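Local coordinates for protein Exo-beta-1,4-mannosidase (Rhizomucor miehei, PDB 4LYP) that hydrolyses terminal, non-reducing beta-D-mannose residues of beta-mannosides as a family 5 glycoside hydrolase, and also has transglycosylation activity, at residues 159-167 / 197-208; 338-346 / 357-368. All blocks are in the same frame, centred on the assembly; numbering follows the deposited sequence.

Interaction 1: residues 159-167 / 197-208; sequences FGQYVAWIT and IAPKANKLFKDH
With CG beside its backbone N and anti to the carbonyl carbon (chi1 -75°), Y162 lowers its ring from helix 159-167 onto helix 197-208, while F205 answers with CG anti to the backbone N (chi1 178°) and turns its ring up beside it. The motif is a knobs-into-holes crossing of two helices in the long connection between the neighbouring strands 144-148 and 230-234 of the TIM barrel. The segment axes approach to 9.2 Å at 116°, and the small A201 suits the point where the backbones are nearest, its CB lying 4.3 Å from CB of Y162.

Y162 is the first knob, set among A201, L204, F205 and H208. Its ring edge, at CE2, meets L204 CB at 3.7 Å, and its OH reaches past F205 to lie against CB of H208. The imidazole of H208 is occupied elsewhere, by Y123 and the carbonyl of A100.

Beside the tyrosine, F159 and F205 complete an aromatic cluster. F159 turns an edge to the face of F205 (centroids 5.7 Å apart), and F205 in turn points an edge at the face of Y162 in an offset T-shape. F191 of helix 181-193 packs against all three rings.

I166, one turn on, is the second knob, among I197, K200, A201 and L204. A beta-branched aliphatic side chain suits this hole, sending its two arms to different walls: CD1 touches L204 CD1 at 3.7 Å, while CG2 rests on CB and CD of K200. Lysine fits the solvent edge because its methylenes pack while its amino group reaches the surface and forms a salt bridge with E196. That NZ also donates to a water 3.0 Å away, which in turn donates a hydrogen bond to I166 O at 2.8 Å.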
loop_
_atom_site.group_PDB
_atom_site.type_symbol
_atom_site.label_atom_id
_atom_site.label_comp_id
_atom_site.label_asym_id
_atom_site.label_seq_id
_atom_site.Cartn_x
_atom_site.Cartn_y
_atom_site.Cartn_z
ATOM N N PHE A 159 -6.454 -12.935 -2.374
ATOM C CA PHE A 159 -6.708 -13.862 -3.487
ATOM C C PHE A 159 -6.856 -15.280 -2.977
ATOM O O PHE A 159 -7.664 -16.045 -3.523
ATOM C CB PHE A 159 -5.594 -13.795 -4.499
ATOM C CG PHE A 159 -5.584 -12.552 -5.356
ATOM C CD1 PHE A 159 -6.439 -11.508 -5.162
ATOM C CD2 PHE A 159 -4.631 -12.418 -6.343
ATOM C CE1 PHE A 159 -6.434 -10.379 -5.961
ATOM C CE2 PHE A 159 -4.602 -11.314 -7.177
ATOM C CZ PHE A 159 -5.478 -10.260 -6.984
ATOM N N GLY A 160 -6.148 -15.693 -1.908
ATOM C CA GLY A 160 -6.328 -17.023 -1.356
ATOM C C GLY A 160 -7.706 -17.229 -0.794
ATOM O O GLY A 160 -8.246 -18.332 -0.887
ATOM N N GLN A 161 -8.311 -16.189 -0.236
ATOM C CA GLN A 161 -9.681 -16.285 0.240
ATOM C C GLN A 161 -10.641 -16.435 -0.944
ATOM O O GLN A 161 -11.579 -17.216 -0.858
ATOM C CB GLN A 161 -10.043 -15.101 1.138
ATOM C CG GLN A 161 -11.470 -15.192 1.631
ATOM C CD GLN A 161 -11.701 -16.452 2.443
ATOM O OE1 GLN A 161 -10.991 -16.705 3.419
ATOM N NE2 GLN A 161 -12.706 -17.275 2.077
ATOM N N TYR A 162 -10.450 -15.654 -2.012
ATOM C CA TYR A 162 -11.325 -15.864 -3.188
ATOM C C TYR A 162 -11.209 -17.300 -3.676
ATOM O O TYR A 162 -12.234 -17.930 -4.038
ATOM C CB TYR A 162 -11.022 -14.882 -4.309
ATOM C CG TYR A 162 -11.505 -13.474 -4.121
ATOM C CD1 TYR A 162 -10.749 -12.508 -3.471
ATOM C CD2 TYR A 162 -12.756 -13.070 -4.573
ATOM C CE1 TYR A 162 -11.167 -11.209 -3.340
ATOM C CE2 TYR A 162 -13.181 -11.765 -4.468
ATOM C CZ TYR A 162 -12.379 -10.810 -3.880
ATOM O OH TYR A 162 -12.802 -9.529 -3.889
ATOM N N VAL A 163 -9.991 -17.855 -3.742
ATOM C CA VAL A 163 -9.806 -19.236 -4.133
ATOM C C VAL A 163 -10.550 -20.162 -3.198
ATOM O O VAL A 163 -11.233 -21.099 -3.644
ATOM C CB VAL A 163 -8.305 -19.588 -4.260
ATOM C CG1 VAL A 163 -8.111 -21.102 -4.449
ATOM C CG2 VAL A 163 -7.654 -18.795 -5.401
ATOM N N ALA A 164 -10.461 -19.935 -1.875
ATOM C CA ALA A 164 -11.207 -20.760 -0.923
ATOM C C ALA A 164 -12.697 -20.670 -1.179
ATOM O O ALA A 164 -13.432 -21.691 -1.042
ATOM C CB ALA A 164 -10.879 -20.289 0.493
ATOM N N TRP A 165 -13.224 -19.479 -1.424
ATOM C CA TRP A 165 -14.646 -19.365 -1.762
ATOM C C TRP A 165 -15.020 -20.164 -2.978
ATOM O O TRP A 165 -16.049 -20.849 -2.959
ATOM C CB TRP A 165 -15.011 -17.932 -1.929
ATOM C CG TRP A 165 -15.214 -17.142 -0.645
ATOM C CD1 TRP A 165 -15.722 -17.594 0.524
ATOM C CD2 TRP A 165 -14.988 -15.721 -0.467
ATOM N NE1 TRP A 165 -15.813 -16.568 1.456
ATOM C CE2 TRP A 165 -15.388 -15.395 0.875
ATOM C CE3 TRP A 165 -14.531 -14.693 -1.300
ATOM C CZ2 TRP A 165 -15.357 -14.094 1.351
ATOM C CZ3 TRP A 165 -14.542 -13.401 -0.805
ATOM C CH2 TRP A 165 -14.939 -13.104 0.523
ATOM N N ILE A 166 -14.217 -20.141 -4.025
ATOM C CA ILE A 166 -14.582 -20.854 -5.231
ATOM C C ILE A 166 -14.474 -22.350 -5.078
ATOM O O ILE A 166 -15.351 -23.090 -5.543
ATOM C CB ILE A 166 -13.690 -20.345 -6.428
ATOM C CG1 ILE A 166 -13.924 -18.849 -6.699
ATOM C CG2 ILE A 166 -13.988 -21.215 -7.692
ATOM C CD1 ILE A 166 -15.380 -18.463 -6.884
ATOM N N THR A 167 -13.442 -22.813 -4.373
ATOM C CA THR A 167 -13.214 -24.279 -4.236
ATOM C C THR A 167 -14.072 -24.873 -3.166
ATOM O O THR A 167 -14.229 -26.066 -3.113
ATOM C CB THR A 167 -11.717 -24.595 -4.024
ATOM O OG1 THR A 167 -11.330 -24.021 -2.771
ATOM C CG2 THR A 167 -10.827 -24.118 -5.101
ATOM N N ILE A 197 -10.763 -22.056 -11.912
ATOM C CA ILE A 197 -10.997 -21.166 -10.780
ATOM C C ILE A 197 -10.946 -19.688 -11.205
ATOM O O ILE A 197 -11.746 -18.910 -10.714
ATOM C CB ILE A 197 -9.946 -21.426 -9.691
ATOM C CG1 ILE A 197 -10.203 -22.833 -9.057
ATOM C CG2 ILE A 197 -9.926 -20.347 -8.597
ATOM C CD1 ILE A 197 -9.030 -23.394 -8.278
ATOM N N ALA A 198 -10.008 -19.340 -12.087
ATOM C CA ALA A 198 -9.761 -17.910 -12.316
ATOM C C ALA A 198 -11.007 -17.176 -12.835
ATOM O O ALA A 198 -11.302 -16.070 -12.380
ATOM C CB ALA A 198 -8.594 -17.721 -13.274
ATOM N N PRO A 199 -11.807 -17.749 -13.794
ATOM C CA PRO A 199 -12.966 -16.949 -14.214
ATOM C C PRO A 199 -13.930 -16.702 -13.082
ATOM O O PRO A 199 -14.544 -15.627 -12.984
ATOM C CB PRO A 199 -13.606 -17.840 -15.316
ATOM C CG PRO A 199 -12.456 -18.710 -15.797
ATOM C CD PRO A 199 -11.554 -18.944 -14.625
ATOM N N LYS A 200 -14.094 -17.694 -12.208
ATOM C CA LYS A 200 -15.046 -17.580 -11.093
ATOM C C LYS A 200 -14.566 -16.584 -10.042
ATOM O O LYS A 200 -15.321 -15.736 -9.531
ATOM C CB LYS A 200 -15.270 -18.964 -10.479
ATOM C CG LYS A 200 -16.003 -19.928 -11.455
ATOM C CD LYS A 200 -16.304 -21.278 -10.849
ATOM C CE LYS A 200 -16.162 -22.422 -11.681
ATOM N NZ LYS A 200 -16.383 -23.554 -10.733
ATOM N N ALA A 201 -13.288 -16.685 -9.731
ATOM C CA ALA A 201 -12.655 -15.805 -8.693
ATOM C C ALA A 201 -12.721 -14.399 -9.219
ATOM O O ALA A 201 -13.023 -13.468 -8.478
ATOM C CB ALA A 201 -11.261 -16.280 -8.387
ATOM N N ASN A 202 -12.364 -14.182 -10.514
ATOM C CA ASN A 202 -12.348 -12.834 -11.079
ATOM C C ASN A 202 -13.692 -12.223 -11.213
ATOM O O ASN A 202 -13.842 -10.996 -11.140
ATOM C CB ASN A 202 -11.483 -12.801 -12.308
ATOM C CG ASN A 202 -10.017 -12.725 -11.856
ATOM O OD1 ASN A 202 -9.477 -11.620 -11.693
ATOM N ND2 ASN A 202 -9.310 -13.936 -11.875
ATOM N N LYS A 203 -14.758 -13.046 -11.367
ATOM C CA LYS A 203 -16.129 -12.552 -11.343
ATOM C C LYS A 203 -16.443 -11.910 -9.971
ATOM O O LYS A 203 -16.939 -10.784 -9.897
ATOM C CB LYS A 203 -17.092 -13.709 -11.596
ATOM C CG LYS A 203 -18.563 -13.313 -11.487
ATOM C CD LYS A 203 -19.269 -13.567 -10.141
ATOM C CE LYS A 203 -20.773 -13.213 -10.178
ATOM N NZ LYS A 203 -21.316 -13.467 -11.534
ATOM N N LEU A 204 -16.115 -12.642 -8.888
ATOM C CA LEU A 204 -16.365 -12.119 -7.550
ATOM C C LEU A 204 -15.544 -10.862 -7.286
ATOM O O LEU A 204 -16.006 -9.926 -6.652
ATOM C CB LEU A 204 -15.988 -13.153 -6.488
ATOM C CG LEU A 204 -16.780 -14.484 -6.556
ATOM C CD1 LEU A 204 -16.334 -15.288 -5.337
ATOM C CD2 LEU A 204 -18.276 -14.264 -6.559
ATOM N N PHE A 205 -14.299 -10.835 -7.790
ATOM C CA PHE A 205 -13.411 -9.688 -7.590
ATOM C C PHE A 205 -13.950 -8.498 -8.340
ATOM O O PHE A 205 -13.988 -7.383 -7.760
ATOM C CB PHE A 205 -12.041 -10.122 -8.074
ATOM C CG PHE A 205 -10.930 -9.073 -8.015
ATOM C CD1 PHE A 205 -10.749 -8.243 -6.895
ATOM C CD2 PHE A 205 -10.010 -8.987 -9.056
ATOM C CE1 PHE A 205 -9.694 -7.367 -6.810
ATOM C CE2 PHE A 205 -8.953 -8.101 -9.006
ATOM C CZ PHE A 205 -8.770 -7.307 -7.872
ATOM N N LYS A 206 -14.393 -8.660 -9.602
ATOM C CA LYS A 206 -15.022 -7.578 -10.348
ATOM C C LYS A 206 -16.267 -7.058 -9.626
ATOM O O LYS A 206 -16.526 -5.843 -9.696
ATOM C CB LYS A 206 -15.318 -8.032 -11.782
ATOM C CG LYS A 206 -14.052 -8.179 -12.633
ATOM C CD LYS A 206 -14.421 -8.781 -14.008
ATOM C CE LYS A 206 -13.216 -8.925 -14.882
ATOM N NZ LYS A 206 -13.642 -9.553 -16.166
ATOM N N ASP A 207 -17.043 -7.939 -9.033
ATOM C CA ASP A 207 -18.182 -7.480 -8.290
ATOM C C ASP A 207 -17.762 -6.548 -7.158
ATOM O O ASP A 207 -18.430 -5.525 -6.882
ATOM C CB ASP A 207 -18.975 -8.660 -7.675
ATOM C CG ASP A 207 -19.665 -9.522 -8.699
ATOM O OD1 ASP A 207 -19.878 -9.097 -9.849
ATOM O OD2 ASP A 207 -20.072 -10.654 -8.331
ATOM N N HIS A 208 -16.673 -6.884 -6.453
ATOM C CA HIS A 208 -16.175 -5.977 -5.418
ATOM C C HIS A 208 -15.695 -4.655 -5.988
ATOM O O HIS A 208 -15.984 -3.581 -5.442
ATOM C CB HIS A 208 -15.066 -6.667 -4.603
ATOM C CG HIS A 208 -14.487 -5.769 -3.585
ATOM N ND1 HIS A 208 -15.245 -5.293 -2.540
ATOM C CD2 HIS A 208 -13.226 -5.135 -3.512
ATOM C CE1 HIS A 208 -14.471 -4.458 -1.830
ATOM N NE2 HIS A 208 -13.238 -4.365 -2.405
HETATM O O HOH W 1 -16.988 -23.048 -7.860
#

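Interaction 2: residues 338-346 / 357-368; sequences FGMARDAWR and PSTPTSHKDEYY
D343 holds the start of helix 362-380 with its carboxylate: OD1 takes the backbone N-H of H363 through its syn lone pair, almost straight (2.9 Å, 176°), while OD2 receives both N and OG of S362. The carboxylate thus meets the first N-H groups of the helix from the loop after strand 333-338 of the TIM barrel; T361, at the N-cap position, makes no capping bond with its own side chain. A short acid suits the place, and the helix N terminus would be expected to stabilise its charge. R346 adds a salt bridge, NE to D343 OD2 at 2.9 Å.

The backbone of D343, centre of an inverse gamma turn, donates from N to P360 O (2.8 Å). R342 bends at chi3 (82°) to bring NE within 2.9 Å of T359 O; its guanidinium has T361 CG2 over one face and P357 CA over the other, and D427 pairs with NH1.

W345 and H363 form an offset stack, planes 21° apart, the imidazole ND1 being bonded to Y300. Arginine serves W345 as well: the R346 guanidinium has CH2 of the indole over one face.

Farther along the helix the packing turns apolar. M340 sends its flexible thioether across to Y367, a Met-aromatic contact in which the CE methyl makes a CH-pi contact over the ring face, 3.5 Å from the centroid, with the sulfur set obliquely. F338 directs an edge at the face of Y368, whose OH donates to a water 2.8 Å away that also takes the N-H of M340.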
loop_
_atom_site.group_PDB
_atom_site.type_symbol
_atom_site.label_atom_id
_atom_site.label_comp_id
_atom_site.label_asym_id
_atom_site.label_seq_id
_atom_site.Cartn_x
_atom_site.Cartn_y
_atom_site.Cartn_z
ATOM N N PHE A 338 8.276 0.750 1.174
ATOM C CA PHE A 338 9.621 0.355 1.626
ATOM C C PHE A 338 9.639 0.496 3.116
ATOM O O PHE A 338 8.851 1.282 3.684
ATOM C CB PHE A 338 10.753 1.195 0.971
ATOM C CG PHE A 338 10.834 2.596 1.480
ATOM C CD1 PHE A 338 9.947 3.612 1.080
ATOM C CD2 PHE A 338 11.787 2.907 2.461
ATOM C CE1 PHE A 338 10.000 4.888 1.632
ATOM C CE2 PHE A 338 11.833 4.213 2.998
ATOM C CZ PHE A 338 10.959 5.188 2.573
ATOM N N GLY A 339 10.592 -0.170 3.771
ATOM C CA GLY A 339 10.656 -0.003 5.233
ATOM C C GLY A 339 11.825 -0.800 5.777
ATOM O O GLY A 339 12.538 -1.521 5.097
ATOM N N MET A 340 12.045 -0.604 7.097
ATOM C CA MET A 340 13.149 -1.256 7.821
ATOM C C MET A 340 12.732 -1.370 9.290
ATOM O O MET A 340 12.009 -0.522 9.811
ATOM C CB MET A 340 14.446 -0.473 7.626
ATOM C CG MET A 340 15.616 -1.044 8.361
ATOM S SD MET A 340 17.216 -0.326 7.891
ATOM C CE MET A 340 17.514 -1.176 6.324
ATOM N N ALA A 341 13.259 -2.439 9.899
ATOM C CA ALA A 341 13.026 -2.761 11.305
ATOM C C ALA A 341 13.756 -1.769 12.218
ATOM O O ALA A 341 14.629 -0.990 11.811
ATOM C CB ALA A 341 13.555 -4.161 11.571
ATOM N N ARG A 342 13.392 -1.861 13.498
ATOM C CA ARG A 342 14.099 -1.123 14.575
ATOM C C ARG A 342 15.433 -1.783 14.809
ATOM O O ARG A 342 15.796 -2.789 14.197
ATOM C CB ARG A 342 13.230 -1.074 15.812
ATOM C CG ARG A 342 11.752 -0.661 15.541
ATOM C CD ARG A 342 10.930 -0.408 16.784
ATOM N NE ARG A 342 11.111 0.941 17.361
ATOM C CZ ARG A 342 10.430 1.996 16.953
ATOM N NH1 ARG A 342 10.601 3.160 17.639
ATOM N NH2 ARG A 342 9.611 1.973 15.895
ATOM N N ASP A 343 16.221 -1.166 15.728
ATOM C CA ASP A 343 17.625 -1.566 15.940
ATOM C C ASP A 343 17.825 -2.863 16.746
ATOM O O ASP A 343 18.413 -2.876 17.842
ATOM C CB ASP A 343 18.385 -0.440 16.664
ATOM C CG ASP A 343 18.711 0.780 15.812
ATOM O OD1 ASP A 343 18.715 0.692 14.531
ATOM O OD2 ASP A 343 19.082 1.811 16.404
ATOM N N ALA A 344 17.348 -3.991 16.194
ATOM C CA ALA A 344 17.442 -5.307 16.813
ATOM C C ALA A 344 18.869 -5.635 17.199
ATOM O O ALA A 344 19.119 -6.320 18.220
ATOM C CB ALA A 344 16.900 -6.387 15.877
ATOM N N TRP A 345 19.839 -5.156 16.412
ATOM C CA TRP A 345 21.246 -5.405 16.613
ATOM C C TRP A 345 21.782 -4.898 17.931
ATOM O O TRP A 345 22.871 -5.316 18.343
ATOM C CB TRP A 345 22.049 -4.835 15.410
ATOM C CG TRP A 345 21.825 -3.331 15.262
ATOM C CD1 TRP A 345 20.880 -2.707 14.478
ATOM C CD2 TRP A 345 22.530 -2.280 15.952
ATOM N NE1 TRP A 345 20.941 -1.354 14.617
ATOM C CE2 TRP A 345 21.933 -1.040 15.526
ATOM C CE3 TRP A 345 23.621 -2.239 16.880
ATOM C CZ2 TRP A 345 22.345 0.239 15.979
ATOM C CZ3 TRP A 345 24.055 -0.963 17.313
ATOM C CH2 TRP A 345 23.427 0.247 16.885
ATOM N N ARG A 346 21.101 -3.978 18.598
ATOM C CA ARG A 346 21.555 -3.526 19.896
ATOM C C ARG A 346 21.397 -4.597 20.996
ATOM O O ARG A 346 22.044 -4.511 22.041
ATOM C CB ARG A 346 20.790 -2.267 20.287
ATOM C CG ARG A 346 21.046 -1.066 19.432
ATOM C CD ARG A 346 20.178 0.106 19.752
ATOM N NE ARG A 346 20.465 1.285 18.940
ATOM C CZ ARG A 346 21.498 2.085 19.107
ATOM N NH1 ARG A 346 21.646 3.086 18.287
ATOM N NH2 ARG A 346 22.355 1.882 20.144
ATOM N N PRO A 357 8.541 -0.373 20.982
ATOM C CA PRO A 357 8.633 1.029 20.515
ATOM C C PRO A 357 9.756 1.844 21.138
ATOM O O PRO A 357 10.274 2.770 20.522
ATOM C CB PRO A 357 7.251 1.622 20.942
ATOM C CG PRO A 357 6.336 0.417 20.926
ATOM C CD PRO A 357 7.167 -0.732 21.445
ATOM N N SER A 358 10.207 1.449 22.363
ATOM C CA SER A 358 11.348 2.134 22.977
ATOM C C SER A 358 12.647 1.818 22.268
ATOM O O SER A 358 13.639 2.526 22.465
ATOM C CB SER A 358 11.427 1.720 24.435
ATOM O OG SER A 358 11.560 0.337 24.556
ATOM N N THR A 359 12.720 0.780 21.437
ATOM C CA THR A 359 13.981 0.473 20.727
ATOM C C THR A 359 14.235 1.538 19.706
ATOM O O THR A 359 13.347 1.917 18.951
ATOM C CB THR A 359 13.876 -0.935 20.125
ATOM O OG1 THR A 359 13.777 -1.815 21.236
ATOM C CG2 THR A 359 15.060 -1.248 19.262
ATOM N N PRO A 360 15.484 2.056 19.625
ATOM C CA PRO A 360 15.771 3.071 18.624
ATOM C C PRO A 360 15.697 2.565 17.179
ATOM O O PRO A 360 15.692 1.362 16.929
ATOM C CB PRO A 360 17.229 3.487 18.914
ATOM C CG PRO A 360 17.462 3.060 20.319
ATOM C CD PRO A 360 16.649 1.821 20.511
ATOM N N THR A 361 15.702 3.541 16.262
ATOM C CA THR A 361 15.584 3.298 14.845
ATOM C C THR A 361 16.748 3.943 14.111
ATOM O O THR A 361 16.583 4.525 13.045
ATOM C CB THR A 361 14.229 3.782 14.309
ATOM O OG1 THR A 361 14.063 5.185 14.585
ATOM C CG2 THR A 361 13.063 3.033 14.911
ATOM N N SER A 362 17.981 3.826 14.646
ATOM C CA SER A 362 19.071 4.517 13.941
ATOM C C SER A 362 19.371 3.949 12.559
ATOM O O SER A 362 19.629 4.713 11.651
ATOM C CB SER A 362 20.316 4.559 14.790
ATOM O OG SER A 362 20.869 3.259 15.033
ATOM N N HIS A 363 19.300 2.617 12.379
ATOM C CA HIS A 363 19.530 2.099 11.027
ATOM C C HIS A 363 18.439 2.529 10.090
ATOM O O HIS A 363 18.690 3.003 8.984
ATOM C CB HIS A 363 19.621 0.572 11.049
ATOM C CG HIS A 363 20.928 0.043 11.502
ATOM N ND1 HIS A 363 21.335 -1.255 11.292
ATOM C CD2 HIS A 363 21.999 0.673 12.138
ATOM C CE1 HIS A 363 22.554 -1.417 11.765
ATOM N NE2 HIS A 363 22.957 -0.291 12.322
ATOM N N LYS A 364 17.165 2.317 10.530
ATOM C CA LYS A 364 16.015 2.712 9.729
ATOM C C LYS A 364 16.068 4.173 9.319
ATOM O O LYS A 364 15.743 4.553 8.190
ATOM C CB LYS A 364 14.758 2.441 10.551
ATOM C CG LYS A 364 13.443 2.860 9.906
ATOM C CD LYS A 364 12.315 2.688 10.935
ATOM C CE LYS A 364 10.946 2.697 10.302
ATOM N NZ LYS A 364 9.886 2.394 11.340
ATOM N N ASP A 365 16.426 5.059 10.269
ATOM C CA ASP A 365 16.428 6.513 9.972
ATOM C C ASP A 365 17.440 6.793 8.909
ATOM O O ASP A 365 17.139 7.599 7.996
ATOM C CB ASP A 365 16.768 7.266 11.235
ATOM C CG ASP A 365 15.622 7.280 12.251
ATOM O OD1 ASP A 365 14.600 6.663 12.024
ATOM O OD2 ASP A 365 15.842 7.962 13.260
ATOM N N GLU A 366 18.635 6.215 8.954
ATOM C CA GLU A 366 19.626 6.460 7.945
ATOM C C GLU A 366 19.176 5.867 6.573
ATOM O O GLU A 366 19.325 6.502 5.536
ATOM C CB GLU A 366 20.961 5.838 8.337
ATOM C CG GLU A 366 21.989 5.906 7.253
ATOM C CD GLU A 366 23.331 5.267 7.620
ATOM O OE1 GLU A 366 23.743 5.412 8.814
ATOM O OE2 GLU A 366 23.993 4.715 6.719
ATOM N N TYR A 367 18.580 4.660 6.620
ATOM C CA TYR A 367 18.106 4.037 5.424
ATOM C C TYR A 367 17.052 4.867 4.721
ATOM O O TYR A 367 17.103 5.112 3.515
ATOM C CB TYR A 367 17.533 2.655 5.808
ATOM C CG TYR A 367 17.084 1.806 4.659
ATOM C CD1 TYR A 367 17.983 1.205 3.755
ATOM C CD2 TYR A 367 15.689 1.524 4.530
ATOM C CE1 TYR A 367 17.501 0.374 2.796
ATOM C CE2 TYR A 367 15.232 0.665 3.535
ATOM C CZ TYR A 367 16.158 0.085 2.690
ATOM O OH TYR A 367 15.753 -0.803 1.708
ATOM N N TYR A 368 16.068 5.371 5.523
ATOM C CA TYR A 368 15.048 6.256 4.979
ATOM C C TYR A 368 15.708 7.534 4.437
ATOM O O TYR A 368 15.366 7.981 3.334
ATOM C CB TYR A 368 14.046 6.703 6.065
ATOM C CG TYR A 368 12.840 5.801 6.316
ATOM C CD1 TYR A 368 12.934 4.427 6.576
ATOM C CD2 TYR A 368 11.575 6.391 6.357
ATOM C CE1 TYR A 368 11.791 3.657 6.812
ATOM C CE2 TYR A 368 10.424 5.636 6.600
ATOM C CZ TYR A 368 10.550 4.296 6.824
ATOM O OH TYR A 368 9.383 3.590 7.082
HETATM O O HOH W 2 13.443 -2.106 2.479
HETATM O O HOH W 3 9.283 0.943 7.925
HETATM O O HOH W 4 10.822 0.033 12.257
HETATM O O HOH W 5 16.481 0.839 12.880
HETATM O O HOH W 6 12.749 4.787 19.116
#

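How the interactions relate
From the N terminus, interaction 1 comes first: 159-167 is followed by 29 residues, including helix 181-193, before 197-208 returns to close the loop. All of this lies between strands 144-148 and 230-234. The chain then adds further barrel strands and helices until strand 333-338, where interaction 2 opens and closes a shorter, irregular loop of ten residues before helix 362-380. The contacts are therefore in series, neither nested nor crossed. They lie on opposite sides of the chain's centre. The centres of interactions 1 and 2 are about 38 Å apart, their nearest atoms about 19 Å. Interaction 1 joins two helices of one strand-to-strand connection; interaction 2 ties a strand's exit loop to the helix that follows it.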